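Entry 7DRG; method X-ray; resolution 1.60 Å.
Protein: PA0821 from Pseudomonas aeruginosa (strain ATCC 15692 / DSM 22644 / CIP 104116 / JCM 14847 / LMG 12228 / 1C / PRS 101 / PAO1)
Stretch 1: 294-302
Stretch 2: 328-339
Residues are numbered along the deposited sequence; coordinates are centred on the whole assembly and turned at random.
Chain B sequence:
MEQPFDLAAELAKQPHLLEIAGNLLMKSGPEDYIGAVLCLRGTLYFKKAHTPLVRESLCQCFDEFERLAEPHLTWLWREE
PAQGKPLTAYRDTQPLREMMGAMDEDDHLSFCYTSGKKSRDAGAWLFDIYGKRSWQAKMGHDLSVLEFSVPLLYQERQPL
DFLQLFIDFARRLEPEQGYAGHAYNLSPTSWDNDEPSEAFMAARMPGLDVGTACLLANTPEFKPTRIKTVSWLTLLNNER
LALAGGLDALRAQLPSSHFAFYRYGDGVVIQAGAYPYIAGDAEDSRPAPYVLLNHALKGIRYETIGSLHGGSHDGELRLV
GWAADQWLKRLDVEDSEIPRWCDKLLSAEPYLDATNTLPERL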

ATOM      1  N   ASN B 294     -13.400 -10.181  16.479  1.00 24.01           N
ATOM      2  CA  ASN B 294     -13.112 -11.144  15.422  1.00 23.36           C
ATOM      3  C   ASN B 294     -12.734 -12.498  16.004  1.00 25.35           C
ATOM      4  O   ASN B 294     -13.108 -13.542  15.457  1.00 28.14           O
ATOM      5  CB  ASN B 294     -12.002 -10.604  14.516  1.00 22.59           C
ATOM      6  CG  ASN B 294     -11.549 -11.605  13.463  1.00 26.16           C
ATOM      7  OD1 ASN B 294     -12.142 -11.709  12.388  1.00 26.96           O
ATOM      8  ND2 ASN B 294     -10.470 -12.328  13.761  1.00 23.46           N
ATOM      9  N   HIS B 295     -11.996 -12.501  17.118  1.00 26.56           N
ATOM     10  CA  HIS B 295     -11.641 -13.760  17.767  1.00 26.26           C
ATOM     11  C   HIS B 295     -12.885 -14.511  18.232  1.00 29.03           C
ATOM     12  O   HIS B 295     -12.982 -15.733  18.065  1.00 32.56           O
ATOM     13  CB  HIS B 295     -10.698 -13.485  18.937  1.00 30.00           C
ATOM     14  CG  HIS B 295     -10.081 -14.720  19.517  1.00 34.46           C
ATOM     15  ND1 HIS B 295      -9.055 -15.399  18.899  1.00 38.65           N
ATOM     16  CD2 HIS B 295     -10.351 -15.398  20.658  1.00 37.44           C
ATOM     17  CE1 HIS B 295      -8.716 -16.443  19.634  1.00 38.19           C
ATOM     18  NE2 HIS B 295      -9.486 -16.464  20.708  1.00 40.02           N
ATOM     19  N   ALA B 296     -13.856 -13.790  18.799  1.00 27.47           N
ATOM     20  CA  ALA B 296     -15.075 -14.427  19.293  1.00 27.22           C
ATOM     21  C   ALA B 296     -15.953 -14.961  18.166  1.00 30.63           C
ATOM     22  O   ALA B 296     -16.688 -15.935  18.368  1.00 31.43           O
ATOM     23  CB  ALA B 296     -15.876 -13.441  20.145  1.00 28.84           C
ATOM     24  N   LEU B 297     -15.904 -14.346  16.985  1.00 27.19           N
ATOM     25  CA  LEU B 297     -16.830 -14.672  15.908  1.00 28.98           C
ATOM     26  C   LEU B 297     -16.198 -15.410  14.735  1.00 29.15           C
ATOM     27  O   LEU B 297     -16.920 -15.775  13.805  1.00 28.36           O
ATOM     28  CB  LEU B 297     -17.501 -13.395  15.390  1.00 26.79           C
ATOM     29  CG  LEU B 297     -18.364 -12.635  16.398  1.00 27.02           C
ATOM     30  CD1 LEU B 297     -19.050 -11.451  15.726  1.00 23.91           C
ATOM     31  CD2 LEU B 297     -19.392 -13.562  17.031  1.00 27.30           C
ATOM     32  N   LYS B 298     -14.886 -15.649  14.736  1.00 31.36           N
ATOM     33  CA  LYS B 298     -14.287 -16.215  13.532  1.00 30.54           C
ATOM     34  C   LYS B 298     -14.757 -17.637  13.252  1.00 29.96           C
ATOM     35  O   LYS B 298     -14.596 -18.117  12.123  1.00 33.36           O
ATOM     36  CB  LYS B 298     -12.764 -16.160  13.617  1.00 32.04           C
ATOM     37  CG  LYS B 298     -12.149 -16.940  14.754  1.00 33.86           C
ATOM     38  CD  LYS B 298     -10.658 -16.645  14.797  1.00 42.20           C
ATOM     39  CE  LYS B 298      -9.920 -17.557  15.754  1.00 39.37           C
ATOM     40  NZ  LYS B 298      -8.471 -17.223  15.763  1.00 40.58           N
ATOM     41  N   GLY B 299     -15.347 -18.310  14.239  1.00 30.95           N
ATOM     42  CA  GLY B 299     -15.967 -19.601  13.999  1.00 34.92           C
ATOM     43  C   GLY B 299     -17.156 -19.552  13.064  1.00 40.62           C
ATOM     44  O   GLY B 299     -17.535 -20.589  12.509  1.00 35.57           O
ATOM     45  N   ILE B 300     -17.755 -18.376  12.871  1.00 29.38           N
ATOM     46  CA  ILE B 300     -18.862 -18.224  11.935  1.00 29.56           C
ATOM     47  C   ILE B 300     -18.496 -17.301  10.770  1.00 26.07           C
ATOM     48  O   ILE B 300     -19.372 -16.737  10.131  1.00 26.25           O
ATOM     49  CB  ILE B 300     -20.146 -17.743  12.642  1.00 29.54           C
ATOM     50  CG1 ILE B 300     -19.964 -16.351  13.265  1.00 24.50           C
ATOM     51  CG2 ILE B 300     -20.596 -18.765  13.673  1.00 29.02           C
ATOM     52  CD1 ILE B 300     -21.279 -15.619  13.544  1.00 26.07           C
ATOM     53  N   ARG B 301     -17.210 -17.143  10.480  1.00 27.05           N
ATOM     54  CA  ARG B 301     -16.774 -16.332   9.351  1.00 25.55           C
ATOM     55  C   ARG B 301     -16.705 -17.182   8.086  1.00 26.14           C
ATOM     56  O   ARG B 301     -16.340 -18.360   8.136  1.00 27.62           O
ATOM     57  CB  ARG B 301     -15.406 -15.710   9.640  1.00 24.65           C
ATOM     58  CG  ARG B 301     -14.984 -14.624   8.659  1.00 26.67           C
ATOM     59  CD  ARG B 301     -13.659 -14.028   9.091  1.00 25.48           C
ATOM     60  NE  ARG B 301     -12.557 -14.976   8.965  1.00 28.09           N
ATOM     61  CZ  ARG B 301     -11.536 -15.048   9.813  1.00 30.25           C
ATOM     62  NH1 ARG B 301     -11.490 -14.238  10.861  1.00 29.64           N
ATOM     63  NH2 ARG B 301     -10.572 -15.937   9.623  1.00 31.38           N
ATOM     64  N   TYR B 302     -17.064 -16.583   6.950  1.00 23.86           N
ATOM     65  CA  TYR B 302     -16.905 -17.272   5.676  1.00 24.82           C
ATOM     66  C   TYR B 302     -15.448 -17.670   5.476  1.00 27.92           C
ATOM     67  O   TYR B 302     -14.533 -16.894   5.761  1.00 28.23           O
ATOM     68  CB  TYR B 302     -17.355 -16.382   4.511  1.00 24.07           C
ATOM     69  CG  TYR B 302     -18.845 -16.146   4.399  1.00 21.27           C
ATOM     70  CD1 TYR B 302     -19.704 -17.153   3.967  1.00 23.58           C
ATOM     71  CD2 TYR B 302     -19.390 -14.905   4.692  1.00 19.80           C
ATOM     72  CE1 TYR B 302     -21.071 -16.936   3.857  1.00 23.93           C
ATOM     73  CE2 TYR B 302     -20.749 -14.677   4.581  1.00 23.47           C
ATOM     74  CZ  TYR B 302     -21.583 -15.692   4.161  1.00 23.97           C
ATOM     75  OH  TYR B 302     -22.937 -15.455   4.053  1.00 24.41           O
ATOM     76  N   LEU B 328      -9.869 -11.713   4.533  1.00 21.39           N
ATOM     77  CA  LEU B 328     -10.859 -12.151   5.514  1.00 21.68           C
ATOM     78  C   LEU B 328     -10.228 -12.443   6.869  1.00 19.52           C
ATOM     79  O   LEU B 328     -10.888 -12.295   7.909  1.00 21.27           O
ATOM     80  CB  LEU B 328     -11.578 -13.401   5.009  1.00 23.77           C
ATOM     81  CG  LEU B 328     -12.465 -13.245   3.776  1.00 22.06           C
ATOM     82  CD1 LEU B 328     -12.975 -14.606   3.315  1.00 23.87           C
ATOM     83  CD2 LEU B 328     -13.629 -12.320   4.097  1.00 23.44           C
ATOM     84  N   LYS B 329      -8.964 -12.863   6.873  1.00 21.94           N
ATOM     85  CA  LYS B 329      -8.254 -13.291   8.072  1.00 26.14           C
ATOM     86  C   LYS B 329      -7.419 -12.187   8.705  1.00 21.15           C
ATOM     87  O   LYS B 329      -6.654 -12.468   9.633  1.00 26.74           O
ATOM     88  CB  LYS B 329      -7.331 -14.473   7.759  1.00 28.48           C
ATOM     89  CG  LYS B 329      -7.924 -15.626   6.964  1.00 33.01           C
ATOM     90  CD  LYS B 329      -6.812 -16.641   6.660  1.00 39.29           C
ATOM     91  CE  LYS B 329      -7.142 -17.558   5.492  1.00 49.28           C
ATOM     92  NZ  LYS B 329      -8.203 -18.548   5.830  1.00 53.56           N
ATOM     93  N   ARG B 330      -7.552 -10.941   8.241  1.00 22.07           N
ATOM     94  CA  ARG B 330      -6.593  -9.898   8.601  1.00 21.31           C
ATOM     95  C   ARG B 330      -6.560  -9.579  10.092  1.00 25.86           C
ATOM     96  O   ARG B 330      -5.547  -9.060  10.574  1.00 29.03           O
ATOM     97  CB  ARG B 330      -6.883  -8.623   7.810  1.00 21.90           C
ATOM     98  CG  ARG B 330      -8.197  -7.982   8.184  1.00 20.71           C
ATOM     99  CD  ARG B 330      -8.725  -7.033   7.112  1.00 20.18           C
ATOM    100  NE  ARG B 330      -9.929  -6.398   7.641  1.00 20.03           N
ATOM    101  CZ  ARG B 330     -11.105  -7.008   7.762  1.00 21.42           C
ATOM    102  NH1 ARG B 330     -11.262  -8.259   7.340  1.00 18.72           N
ATOM    103  NH2 ARG B 330     -12.128  -6.365   8.314  1.00 20.37           N
ATOM    104  N   LEU B 331      -7.620  -9.873  10.834  1.00 21.54           N
ATOM    105  CA  LEU B 331      -7.668  -9.555  12.253  1.00 20.55           C
ATOM    106  C   LEU B 331      -7.315 -10.735  13.156  1.00 26.24           C
ATOM    107  O   LEU B 331      -7.265 -10.566  14.382  1.00 25.51           O
ATOM    108  CB  LEU B 331      -9.063  -9.024  12.610  1.00 20.56           C
ATOM    109  CG  LEU B 331      -9.523  -7.745  11.902  1.00 22.32           C
ATOM    110  CD1 LEU B 331     -11.028  -7.511  12.099  1.00 22.61           C
ATOM    111  CD2 LEU B 331      -8.744  -6.561  12.427  1.00 28.77           C
ATOM    112  N   ASP B 332      -7.076 -11.918  12.589  1.00 25.07           N
ATOM    113  CA  ASP B 332      -6.841 -13.115  13.391  1.00 26.08           C
ATOM    114  C   ASP B 332      -5.565 -12.999  14.218  1.00 28.96           C
ATOM    115  O   ASP B 332      -4.548 -12.474  13.754  1.00 30.00           O
ATOM    116  CB  ASP B 332      -6.742 -14.348  12.491  1.00 30.76           C
ATOM    117  CG  ASP B 332      -8.080 -14.790  11.938  1.00 36.42           C
ATOM    118  OD1 ASP B 332      -9.118 -14.221  12.339  1.00 35.21           O
ATOM    119  OD2 ASP B 332      -8.089 -15.721  11.105  1.00 33.66           O
ATOM    120  N   VAL B 333      -5.625 -13.512  15.449  1.00 28.65           N
ATOM    121  CA  VAL B 333      -4.483 -13.597  16.354  1.00 33.18           C
ATOM    122  C   VAL B 333      -4.477 -14.986  16.987  1.00 34.42           C
ATOM    123  O   VAL B 333      -5.445 -15.740  16.893  1.00 37.37           O
ATOM    124  CB  VAL B 333      -4.510 -12.505  17.446  1.00 30.00           C
ATOM    125  CG1 VAL B 333      -4.463 -11.111  16.831  1.00 32.14           C
ATOM    126  CG2 VAL B 333      -5.734 -12.665  18.325  1.00 29.38           C
ATOM    127  N   GLU B 334      -3.362 -15.321  17.639  1.00 40.71           N
ATOM    128  CA  GLU B 334      -3.270 -16.585  18.364  1.00 37.29           C
ATOM    129  C   GLU B 334      -4.021 -16.499  19.687  1.00 41.36           C
ATOM    130  O   GLU B 334      -4.055 -15.445  20.329  1.00 44.00           O
ATOM    131  CB  GLU B 334      -1.808 -16.960  18.631  1.00 45.34           C
ATOM    132  CG  GLU B 334      -0.948 -17.117  17.384  1.00 53.36           C
ATOM    133  CD  GLU B 334      -1.518 -18.118  16.398  1.00 68.43           C
ATOM    134  OE1 GLU B 334      -2.122 -19.121  16.840  1.00 69.49           O
ATOM    135  OE2 GLU B 334      -1.368 -17.896  15.176  1.00 76.44           O
ATOM    136  N   ASP B 335      -4.622 -17.627  20.089  1.00 39.64           N
ATOM    137  CA  ASP B 335      -5.356 -17.695  21.353  1.00 44.71           C
ATOM    138  C   ASP B 335      -4.522 -17.184  22.520  1.00 44.97           C
ATOM    139  O   ASP B 335      -5.040 -16.506  23.416  1.00 42.41           O
ATOM    140  CB  ASP B 335      -5.800 -19.133  21.636  1.00 51.62           C
ATOM    141  CG  ASP B 335      -6.845 -19.630  20.664  1.00 61.20           C
ATOM    142  OD1 ASP B 335      -6.996 -19.021  19.585  1.00 66.61           O
ATOM    143  OD2 ASP B 335      -7.523 -20.631  20.985  1.00 64.86           O
ATOM    144  N   SER B 336      -3.229 -17.507  22.530  1.00 45.87           N
ATOM    145  CA  SER B 336      -2.369 -17.152  23.651  1.00 45.06           C
ATOM    146  C   SER B 336      -2.169 -15.648  23.786  1.00 44.83           C
ATOM    147  O   SER B 336      -1.785 -15.183  24.864  1.00 46.18           O
ATOM    148  CB  SER B 336      -1.015 -17.848  23.506  1.00 46.57           C
ATOM    149  OG  SER B 336      -0.417 -17.538  22.261  1.00 49.45           O
ATOM    150  N   GLU B 337      -2.435 -14.875  22.734  1.00 39.84           N
ATOM    151  CA  GLU B 337      -2.218 -13.435  22.766  1.00 37.27           C
ATOM    152  C   GLU B 337      -3.452 -12.656  23.199  1.00 33.69           C
ATOM    153  O   GLU B 337      -3.377 -11.430  23.328  1.00 35.25           O
ATOM    154  CB  GLU B 337      -1.749 -12.936  21.394  1.00 44.25           C
ATOM    155  CG  GLU B 337      -0.361 -13.436  21.008  1.00 51.32           C
ATOM    156  CD  GLU B 337       0.674 -13.181  22.094  1.00 70.75           C
ATOM    157  OE1 GLU B 337       0.940 -12.000  22.407  1.00 75.82           O
ATOM    158  OE2 GLU B 337       1.212 -14.166  22.648  1.00 76.97           O
ATOM    159  N   ILE B 338      -4.573 -13.334  23.436  1.00 33.74           N
ATOM    160  CA  ILE B 338      -5.806 -12.628  23.784  1.00 36.48           C
ATOM    161  C   ILE B 338      -5.669 -11.830  25.078  1.00 33.76           C
ATOM    162  O   ILE B 338      -6.061 -10.651  25.092  1.00 32.88           O
ATOM    163  CB  ILE B 338      -6.988 -13.610  23.801  1.00 38.14           C
ATOM    164  CG1 ILE B 338      -7.311 -14.057  22.370  1.00 35.68           C
ATOM    165  CG2 ILE B 338      -8.216 -12.983  24.458  1.00 40.27           C
ATOM    166  CD1 ILE B 338      -7.735 -12.916  21.460  1.00 36.44           C
ATOM    167  N   PRO B 339      -5.120 -12.376  26.177  1.00 38.65           N
ATOM    168  CA  PRO B 339      -4.971 -11.536  27.381  1.00 38.03           C
ATOM    169  C   PRO B 339      -4.198 -10.253  27.135  1.00 35.52           C
ATOM    170  O   PRO B 339      -4.553  -9.211  27.698  1.00 37.61           O
ATOM    171  CB  PRO B 339      -4.248 -12.470  28.363  1.00 42.02           C
ATOM    172  CG  PRO B 339      -4.729 -13.828  27.972  1.00 39.46           C
ATOM    173  CD  PRO B 339      -4.748 -13.775  26.457  1.00 40.16           C
TER
HETATM  174  O   HOH W   1     -10.102 -11.069  10.272  1.00 24.96           O
HETATM  175  O   HOH W   2      -8.933 -11.791  16.188  1.00 25.08           O
HETATM  176  O   HOH W   3      -8.246 -14.499  16.296  1.00 33.07           O
HETATM  177  O   HOH W   4     -10.576 -18.598   8.027  1.00 33.43           O

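The contact is organised around one carboxylate. Asp-332 receives the guanidinium of Arg-301 end-on: NH1 of Arg-301 lies 2.8 Å from OD1 of Asp-332, NH2 of Arg-301 lies 2.9 Å from OD2 of Asp-332, and both hydrogen bonds are nearly straight. This is a bidentate salt bridge, with two parallel donors matched to two acceptors and the carboxylate sitting at the edge of the guanidinium, near its plane. OD1 does double duty, because ND2 of Asn-294 also donates to OD1 of Asp-332 at 2.7 Å with a good angle. A weak bond from NH1 of Arg-301 to OD1 of Asn-294, 3.0 Å long, closes the group from within the first stretch, so the amide offers its nitrogen to the acid and its oxygen to the arginine.

The first rule to read here is that a buried amide can tie a charged pair to the backbone around it. Two waters extend Asn-294 in this way. Water 1 donates to OD1 of Asn-294 (3.0 Å) and to O of Leu-328 (2.8 Å), and accepts from N of Leu-331 (2.8 Å); water 2 accepts from ND2 of Asn-294 (2.9 Å) and donates to O of Leu-331 (2.7 Å). The type I turn from Lys-329 to Asp-332, closed by a 3.0 Å bond from N of Asp-332 to O of Lys-329, thus has its main chain read through water by a helical side chain.

Proximity alone does not make a bond. NE of Arg-301 comes within 3.3 Å of O of Leu-328, but the angle is poor, since that carbonyl lies over a face of the guanidinium rather than in line with an N-H. Lys-298 gives a similar lesson in charge: its NZ stands 4.6 Å from OD1 of Asp-332 and 4.5 Å from OD1 of Asp-335, too far for a salt bridge to either. It is joined to the second stretch through water 3, which accepts from NZ of Lys-298 (2.8 Å) and from N of Val-333 (2.9 Å) and lies 2.9 Å from ND1 of His-295 in a further hydrogen bond.

His-295 has the largest area covered by the other stretch, and its ring uses face and edge differently. Over one face sits Ile-338, whose CD1 is 3.7 Å from the centroid of the His-295 ring and only 15° off the normal, a well-centred CH-pi contact. Near the ring plane, OD1 of Asp-335 approaches CE1 of His-295 at 3.1 Å.

Packing completes the arrangement. Leu-331 points toward the first stretch and sets its CB 3.7 Å from CG of Asn-294, backing the amide with hydrocarbon. At the far end Leu-328 also points inward, its CD1 3.7 Å from O of Tyr-302, while CG of Lys-329 lies 3.8 Å from NH2 of Arg-301.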